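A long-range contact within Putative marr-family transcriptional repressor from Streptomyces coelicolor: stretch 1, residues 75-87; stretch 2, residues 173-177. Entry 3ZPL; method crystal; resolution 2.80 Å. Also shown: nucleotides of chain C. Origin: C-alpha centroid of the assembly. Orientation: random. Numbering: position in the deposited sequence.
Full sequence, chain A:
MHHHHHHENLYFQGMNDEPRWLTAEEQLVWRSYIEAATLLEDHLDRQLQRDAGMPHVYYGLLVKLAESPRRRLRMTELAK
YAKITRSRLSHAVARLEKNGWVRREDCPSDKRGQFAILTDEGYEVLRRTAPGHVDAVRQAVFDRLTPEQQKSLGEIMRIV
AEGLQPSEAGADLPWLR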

ATOM      1  N   MET A  75      -2.781 -20.849  10.230  1.00 57.56           N
ATOM      2  CA  MET A  75      -3.314 -19.871   9.283  1.00 56.05           C
ATOM      3  C   MET A  75      -3.643 -18.507   9.895  1.00 55.34           C
ATOM      4  O   MET A  75      -3.137 -17.480   9.436  1.00 53.81           O
ATOM      5  CB  MET A  75      -4.564 -20.421   8.608  1.00 58.61           C
ATOM      6  CG  MET A  75      -4.366 -21.745   7.879  1.00 61.06           C
ATOM      7  SD  MET A  75      -2.886 -21.797   6.826  1.00 62.69           S
ATOM      8  CE  MET A  75      -3.476 -20.875   5.418  1.00 61.96           C
ATOM      9  N   THR A  76      -4.493 -18.481  10.919  1.00 54.93           N
ATOM     10  CA  THR A  76      -4.931 -17.204  11.472  1.00 54.99           C
ATOM     11  C   THR A  76      -3.732 -16.453  12.006  1.00 55.67           C
ATOM     12  O   THR A  76      -3.654 -15.222  11.843  1.00 56.93           O
ATOM     13  CB  THR A  76      -5.990 -17.352  12.571  1.00 56.60           C
ATOM     14  OG1 THR A  76      -7.117 -18.048  12.039  1.00 57.87           O
ATOM     15  CG2 THR A  76      -6.456 -15.988  13.079  1.00 57.60           C
ATOM     16  N   GLU A  77      -2.797 -17.162  12.638  1.00 53.83           N
ATOM     17  CA  GLU A  77      -1.597 -16.510  13.148  1.00 55.39           C
ATOM     18  C   GLU A  77      -0.821 -15.851  12.012  1.00 53.31           C
ATOM     19  O   GLU A  77      -0.324 -14.730  12.130  1.00 54.48           O
ATOM     20  CB  GLU A  77      -0.696 -17.527  13.844  1.00 57.88           C
ATOM     21  CG  GLU A  77      -1.134 -17.942  15.238  1.00 60.74           C
ATOM     22  CD  GLU A  77      -0.493 -19.276  15.668  1.00 64.37           C
ATOM     23  OE1 GLU A  77       0.651 -19.591  15.233  1.00 64.30           O
ATOM     24  OE2 GLU A  77      -1.150 -20.053  16.402  1.00 67.52           O
ATOM     25  N   LEU A  78      -0.720 -16.562  10.908  1.00 52.34           N
ATOM     26  CA  LEU A  78      -0.010 -16.055   9.752  1.00 51.51           C
ATOM     27  C   LEU A  78      -0.714 -14.802   9.245  1.00 51.85           C
ATOM     28  O   LEU A  78      -0.087 -13.767   9.070  1.00 51.26           O
ATOM     29  CB  LEU A  78       0.080 -17.139   8.682  1.00 51.41           C
ATOM     30  CG  LEU A  78       0.935 -16.856   7.454  1.00 51.47           C
ATOM     31  CD1 LEU A  78       2.254 -16.178   7.823  1.00 51.28           C
ATOM     32  CD2 LEU A  78       1.176 -18.150   6.691  1.00 51.80           C
ATOM     33  N   ALA A  79      -2.032 -14.868   9.093  1.00 53.26           N
ATOM     34  CA  ALA A  79      -2.817 -13.685   8.713  1.00 53.37           C
ATOM     35  C   ALA A  79      -2.607 -12.502   9.657  1.00 54.26           C
ATOM     36  O   ALA A  79      -2.451 -11.374   9.194  1.00 52.69           O
ATOM     37  CB  ALA A  79      -4.284 -14.028   8.651  1.00 54.77           C
ATOM     38  N   LYS A  80      -2.557 -12.764  10.969  1.00 56.57           N
ATOM     39  CA  LYS A  80      -2.413 -11.689  11.978  1.00 58.47           C
ATOM     40  C   LYS A  80      -1.072 -10.966  11.843  1.00 59.80           C
ATOM     41  O   LYS A  80      -1.023  -9.733  11.987  1.00 58.62           O
ATOM     42  CB  LYS A  80      -2.572 -12.217  13.419  1.00 58.73           C
ATOM     43  CG  LYS A  80      -2.432 -11.144  14.507  1.00 59.66           C
ATOM     44  CD  LYS A  80      -2.888 -11.626  15.887  1.00 58.67           C
ATOM     45  N   TYR A  81       0.005 -11.721  11.583  1.00 57.99           N
ATOM     46  CA  TYR A  81       1.317 -11.105  11.387  1.00 59.50           C
ATOM     47  C   TYR A  81       1.317 -10.283  10.107  1.00 56.00           C
ATOM     48  O   TYR A  81       1.820  -9.161  10.084  1.00 60.20           O
ATOM     49  CB  TYR A  81       2.426 -12.152  11.305  1.00 63.00           C
ATOM     50  CG  TYR A  81       2.866 -12.728  12.631  1.00 69.94           C
ATOM     51  CD1 TYR A  81       3.438 -11.917  13.619  1.00 73.63           C
ATOM     52  CD2 TYR A  81       2.748 -14.098  12.891  1.00 73.04           C
ATOM     53  CE1 TYR A  81       3.852 -12.450  14.834  1.00 78.90           C
ATOM     54  CE2 TYR A  81       3.170 -14.641  14.102  1.00 79.24           C
ATOM     55  CZ  TYR A  81       3.718 -13.817  15.067  1.00 81.40           C
ATOM     56  OH  TYR A  81       4.123 -14.367  16.255  1.00 85.08           O
ATOM     57  N   ALA A  82       0.764 -10.858   9.043  1.00 50.31           N
ATOM     58  CA  ALA A  82       0.735 -10.242   7.720  1.00 45.95           C
ATOM     59  C   ALA A  82      -0.245  -9.065   7.626  1.00 45.01           C
ATOM     60  O   ALA A  82      -0.119  -8.217   6.745  1.00 43.17           O
ATOM     61  CB  ALA A  82       0.362 -11.292   6.688  1.00 43.73           C
ATOM     62  N   LYS A  83      -1.224  -9.041   8.524  1.00 45.74           N
ATOM     63  CA  LYS A  83      -2.262  -7.994   8.587  1.00 45.90           C
ATOM     64  C   LYS A  83      -3.221  -8.099   7.421  1.00 45.69           C
ATOM     65  O   LYS A  83      -3.731  -7.087   6.927  1.00 47.35           O
ATOM     66  CB  LYS A  83      -1.666  -6.596   8.670  1.00 46.52           C
ATOM     67  CG  LYS A  83      -0.544  -6.451   9.685  1.00 48.03           C
ATOM     68  CD  LYS A  83      -1.036  -6.655  11.100  1.00 49.72           C
ATOM     69  CE  LYS A  83       0.120  -6.931  12.046  1.00 52.32           C
ATOM     70  NZ  LYS A  83      -0.354  -7.181  13.432  1.00 54.62           N
ATOM     71  N   ILE A  84      -3.498  -9.333   7.008  1.00 43.88           N
ATOM     72  CA  ILE A  84      -4.392  -9.585   5.898  1.00 44.21           C
ATOM     73  C   ILE A  84      -5.554 -10.411   6.385  1.00 45.40           C
ATOM     74  O   ILE A  84      -5.571 -10.801   7.545  1.00 49.96           O
ATOM     75  CB  ILE A  84      -3.659 -10.314   4.753  1.00 44.35           C
ATOM     76  CG1 ILE A  84      -3.370 -11.771   5.119  1.00 43.07           C
ATOM     77  CG2 ILE A  84      -2.401  -9.534   4.367  1.00 45.25           C
ATOM     78  CD1 ILE A  84      -2.409 -12.455   4.187  1.00 43.64           C
ATOM     79  N   THR A  85      -6.498 -10.729   5.504  1.00 43.18           N
ATOM     80  CA  THR A  85      -7.604 -11.573   5.901  1.00 43.69           C
ATOM     81  C   THR A  85      -7.281 -13.035   5.708  1.00 42.47           C
ATOM     82  O   THR A  85      -6.466 -13.405   4.883  1.00 42.88           O
ATOM     83  CB  THR A  85      -8.904 -11.222   5.135  1.00 44.80           C
ATOM     84  OG1 THR A  85      -8.757 -11.543   3.753  1.00 45.33           O
ATOM     85  CG2 THR A  85      -9.230  -9.742   5.299  1.00 46.43           C
ATOM     86  N   ARG A  86      -7.989 -13.877   6.440  1.00 46.26           N
ATOM     87  CA  ARG A  86      -7.878 -15.330   6.304  1.00 46.63           C
ATOM     88  C   ARG A  86      -8.177 -15.805   4.886  1.00 44.74           C
ATOM     89  O   ARG A  86      -7.607 -16.790   4.412  1.00 44.11           O
ATOM     90  CB  ARG A  86      -8.867 -16.013   7.242  1.00 50.67           C
ATOM     91  CG  ARG A  86      -8.646 -15.740   8.721  1.00 52.84           C
ATOM     92  CD  ARG A  86      -9.686 -16.502   9.555  1.00 59.09           C
ATOM     93  NE  ARG A  86     -10.621 -15.579  10.196  1.00 63.24           N
ATOM     94  CZ  ARG A  86     -11.886 -15.870  10.495  1.00 69.65           C
ATOM     95  NH1 ARG A  86     -12.423 -17.065  10.209  1.00 70.16           N
ATOM     96  NH2 ARG A  86     -12.636 -14.945  11.086  1.00 75.12           N
ATOM     97  N   SER A  87      -9.066 -15.075   4.220  1.00 45.75           N
ATOM     98  CA  SER A  87      -9.551 -15.412   2.888  1.00 44.67           C
ATOM     99  C   SER A  87      -8.438 -15.217   1.913  1.00 47.58           C
ATOM    100  O   SER A  87      -8.061 -16.134   1.167  1.00 51.47           O
ATOM    101  CB  SER A  87     -10.673 -14.471   2.521  1.00 46.28           C
ATOM    102  OG  SER A  87     -11.790 -15.210   2.137  1.00 50.49           O
ATOM    103  N   LEU A 173     -10.654  -6.051  12.601  1.00 74.76           N
ATOM    104  CA  LEU A 173      -9.315  -6.489  12.237  1.00 70.36           C
ATOM    105  C   LEU A 173      -9.432  -7.532  11.115  1.00 68.40           C
ATOM    106  O   LEU A 173     -10.217  -8.468  11.226  1.00 69.62           O
ATOM    107  CB  LEU A 173      -8.580  -7.054  13.466  1.00 70.65           C
ATOM    108  CG  LEU A 173      -8.543  -6.151  14.716  1.00 71.08           C
ATOM    109  CD1 LEU A 173      -7.908  -6.840  15.919  1.00 71.66           C
ATOM    110  CD2 LEU A 173      -7.820  -4.849  14.439  1.00 68.66           C
ATOM    111  N   PRO A 174      -8.639  -7.375  10.034  1.00 64.98           N
ATOM    112  CA  PRO A 174      -8.669  -8.264   8.863  1.00 63.42           C
ATOM    113  C   PRO A 174      -8.742  -9.771   9.174  1.00 64.48           C
ATOM    114  O   PRO A 174      -9.560 -10.496   8.605  1.00 67.47           O
ATOM    115  CB  PRO A 174      -7.342  -7.967   8.175  1.00 61.53           C
ATOM    116  CG  PRO A 174      -6.977  -6.581   8.604  1.00 60.57           C
ATOM    117  CD  PRO A 174      -7.564  -6.360   9.947  1.00 61.83           C
ATOM    118  N   TRP A 175      -7.896 -10.233  10.086  1.00 62.57           N
ATOM    119  CA  TRP A 175      -7.781 -11.660  10.370  1.00 62.30           C
ATOM    120  C   TRP A 175      -8.958 -12.187  11.187  1.00 65.59           C
ATOM    121  O   TRP A 175      -9.076 -13.402  11.390  1.00 67.06           O
ATOM    122  CB  TRP A 175      -6.449 -11.959  11.065  1.00 60.41           C
ATOM    123  CG  TRP A 175      -6.190 -11.129  12.291  1.00 60.03           C
ATOM    124  CD1 TRP A 175      -6.446 -11.480  13.568  1.00 61.88           C
ATOM    125  CD2 TRP A 175      -5.615  -9.815  12.343  1.00 58.57           C
ATOM    126  NE1 TRP A 175      -6.059 -10.471  14.419  1.00 61.69           N
ATOM    127  CE2 TRP A 175      -5.542  -9.440  13.692  1.00 59.38           C
ATOM    128  CE3 TRP A 175      -5.142  -8.927  11.377  1.00 57.00           C
ATOM    129  CZ2 TRP A 175      -5.015  -8.204  14.109  1.00 58.85           C
ATOM    130  CZ3 TRP A 175      -4.617  -7.701  11.788  1.00 56.18           C
ATOM    131  CH2 TRP A 175      -4.560  -7.348  13.138  1.00 56.95           C
ATOM    132  N   LEU A 176      -9.791 -11.271  11.688  1.00 67.35           N
ATOM    133  CA  LEU A 176     -11.030 -11.622  12.379  1.00 71.35           C
ATOM    134  C   LEU A 176     -12.236 -11.374  11.514  1.00 72.62           C
ATOM    135  O   LEU A 176     -13.370 -11.415  11.985  1.00 76.19           O
ATOM    136  CB  LEU A 176     -11.174 -10.834  13.684  1.00 72.87           C
ATOM    137  CG  LEU A 176     -10.021 -10.961  14.671  1.00 73.06           C
ATOM    138  CD1 LEU A 176     -10.361 -10.155  15.919  1.00 74.88           C
ATOM    139  CD2 LEU A 176      -9.740 -12.426  15.020  1.00 74.09           C
ATOM    140  N   ARG A 177     -12.006 -11.172  10.231  1.00 71.19           N
ATOM    141  CA  ARG A 177     -13.115 -10.965   9.319  1.00 72.90           C
ATOM    142  C   ARG A 177     -13.698 -12.326   9.012  1.00 74.30           C
ATOM    143  O   ARG A 177     -13.243 -13.327   9.549  1.00 74.18           O
ATOM    144  CB  ARG A 177     -12.648 -10.286   8.028  1.00 70.77           C
ATOM    145  CG  ARG A 177     -13.513  -9.104   7.626  1.00 71.54           C
ATOM    146  CD  ARG A 177     -12.891  -7.801   8.080  1.00 69.77           C
ATOM    147  NE  ARG A 177     -12.000  -7.262   7.062  1.00 66.34           N
ATOM    148  CZ  ARG A 177     -11.205  -6.212   7.234  1.00 64.37           C
ATOM    149  NH1 ARG A 177     -11.166  -5.554   8.391  1.00 64.67           N
ATOM    150  NH2 ARG A 177     -10.432  -5.823   6.237  1.00 62.23           N
ATOM    151  OXT ARG A 177     -14.621 -12.465   8.226  1.00 76.66           O
TER
ATOM    152  P    DA C   5      -6.561 -22.140  11.455  1.00 46.02           P
ATOM    153  OP1  DA C   5      -5.545 -23.217  11.434  1.00 44.92           O
ATOM    154  OP2  DA C   5      -6.171 -20.755  11.820  1.00 47.03           O
ATOM    155  O5'  DA C   5      -7.311 -22.184  10.053  1.00 46.20           O
ATOM    156  C5'  DA C   5      -7.827 -23.438   9.599  1.00 44.83           C
ATOM    157  C4'  DA C   5      -8.748 -23.248   8.418  1.00 45.85           C
ATOM    158  O4'  DA C   5      -9.899 -22.456   8.762  1.00 45.37           O
ATOM    159  C3'  DA C   5      -8.171 -22.549   7.186  1.00 48.45           C
ATOM    160  O3'  DA C   5      -7.594 -23.507   6.297  1.00 51.90           O
ATOM    161  C2'  DA C   5      -9.381 -21.826   6.595  1.00 47.77           C
ATOM    162  C1'  DA C   5     -10.524 -22.228   7.524  1.00 45.75           C
ATOM    163  N9   DA C   5     -11.580 -21.239   7.708  1.00 45.15           N
ATOM    164  C8   DA C   5     -11.539 -20.061   8.410  1.00 46.68           C
ATOM    165  N7   DA C   5     -12.649 -19.367   8.342  1.00 47.82           N
ATOM    166  C5   DA C   5     -13.478 -20.141   7.543  1.00 46.91           C
ATOM    167  C6   DA C   5     -14.789 -19.948   7.075  1.00 47.36           C
ATOM    168  N6   DA C   5     -15.532 -18.881   7.376  1.00 47.18           N
ATOM    169  N1   DA C   5     -15.322 -20.905   6.283  1.00 46.66           N
ATOM    170  C2   DA C   5     -14.573 -21.969   5.974  1.00 47.30           C
ATOM    171  N3   DA C   5     -13.325 -22.258   6.346  1.00 47.45           N
ATOM    172  C4   DA C   5     -12.830 -21.293   7.140  1.00 45.93           C
ATOM    173  P    DT C   6      -7.117 -23.074   4.807  1.00 57.68           P
ATOM    174  OP1  DT C   6      -6.108 -24.054   4.334  1.00 62.65           O
ATOM    175  OP2  DT C   6      -6.764 -21.637   4.822  1.00 59.58           O
ATOM    176  O5'  DT C   6      -8.448 -23.250   3.952  1.00 54.53           O
ATOM    177  C5'  DT C   6      -9.118 -24.509   3.909  1.00 53.62           C
ATOM    178  C4'  DT C   6     -10.366 -24.393   3.066  1.00 55.28           C
ATOM    179  O4'  DT C   6     -11.275 -23.416   3.623  1.00 52.31           O
ATOM    180  C3'  DT C   6     -10.111 -23.969   1.619  1.00 58.47           C
ATOM    181  O3'  DT C   6     -10.583 -25.030   0.785  1.00 63.17           O
ATOM    182  C2'  DT C   6     -10.861 -22.654   1.473  1.00 57.15           C
ATOM    183  C1'  DT C   6     -11.910 -22.729   2.570  1.00 53.13           C
ATOM    184  N1   DT C   6     -12.359 -21.425   3.098  1.00 51.22           N
ATOM    185  C2   DT C   6     -13.652 -21.012   2.861  1.00 52.70           C
ATOM    186  O2   DT C   6     -14.466 -21.681   2.243  1.00 54.98           O
ATOM    187  N3   DT C   6     -13.966 -19.782   3.387  1.00 51.54           N
ATOM    188  C4   DT C   6     -13.130 -18.943   4.101  1.00 50.80           C
ATOM    189  O4   DT C   6     -13.543 -17.858   4.494  1.00 51.60           O
ATOM    190  C5   DT C   6     -11.784 -19.433   4.295  1.00 49.64           C
ATOM    191  C7   DT C   6     -10.806 -18.593   5.055  1.00 49.66           C
ATOM    192  C6   DT C   6     -11.474 -20.634   3.795  1.00 50.24           C
ATOM    193  P    DT C   7     -10.501 -24.904  -0.783  1.00 64.32           P
ATOM    194  OP1  DT C   7     -10.540 -26.293  -1.337  1.00 69.19           O
ATOM    195  OP2  DT C   7      -9.378 -23.982  -1.101  1.00 61.04           O
ATOM    196  O5'  DT C   7     -11.866 -24.162  -1.140  1.00 64.00           O
ATOM    197  C5'  DT C   7     -13.140 -24.827  -1.020  1.00 65.47           C
ATOM    198  C4'  DT C   7     -14.219 -23.965  -1.638  1.00 63.93           C
ATOM    199  O4'  DT C   7     -14.397 -22.779  -0.846  1.00 60.17           O
ATOM    200  C3'  DT C   7     -13.914 -23.494  -3.060  1.00 62.85           C
ATOM    201  O3'  DT C   7     -14.831 -24.135  -3.947  1.00 66.32           O
ATOM    202  C2'  DT C   7     -14.038 -21.976  -3.013  1.00 59.20           C
ATOM    203  C1'  DT C   7     -14.698 -21.680  -1.679  1.00 58.43           C
ATOM    204  N1   DT C   7     -14.199 -20.476  -0.991  1.00 56.23           N
ATOM    205  C2   DT C   7     -15.094 -19.501  -0.604  1.00 54.56           C
ATOM    206  O2   DT C   7     -16.286 -19.559  -0.841  1.00 57.60           O
ATOM    207  N3   DT C   7     -14.532 -18.442   0.063  1.00 51.58           N
ATOM    208  C4   DT C   7     -13.201 -18.277   0.398  1.00 49.46           C
ATOM    209  O4   DT C   7     -12.845 -17.279   1.013  1.00 43.41           O
ATOM    210  C5   DT C   7     -12.326 -19.355  -0.006  1.00 51.76           C
ATOM    211  C7   DT C   7     -10.867 -19.263   0.313  1.00 51.31           C
ATOM    212  C6   DT C   7     -12.862 -20.389  -0.666  1.00 54.38           C

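How do the two backbones meet? The chain's last residues settle against the end of one helix and the start of the next, with Thr 85 CA and Trp 175 CA 4.5 Å apart. Lys 83 leaves the first helix with positive phi, and Thr 85 caps the second. Pro 174 and Trp 175 form a short 3-10 segment beside this turn, where Thr 85 CA makes a CH contact with Pro 174 O at 3.5 Å.

What fills the apolar interface? Mainly Trp 175, the residue most covered by the opposite stretch. Lys 80 lays its aliphatic chain over one face of the indole, its CG 3.8 Å from the centroid of the Trp 175 five-membered ring, a CH-pi contact. Ala 79 CB meets Trp 175 CB at 3.8 Å, while Lys 83 CD approaches Trp 175 CZ3 at 3.8 Å. Pro 174 CB packs 3.9 Å from Thr 85 CG2.

Which polar bond joins the stretches? Arg 86 NE donates to Trp 175 O at 2.9 Å, using a carbonyl near the guanidinium plane.

How does the DNA join in? Arg 86 NH1 makes a weak hydrogen bond to DA5 N7 at 3.0 Å, so one guanidinium links the Trp 175 carbonyl to a base. Thr 76 N and OG1 grip DA5 OP2 at 3.0 and 2.9 Å, as suits a transcriptional repressor.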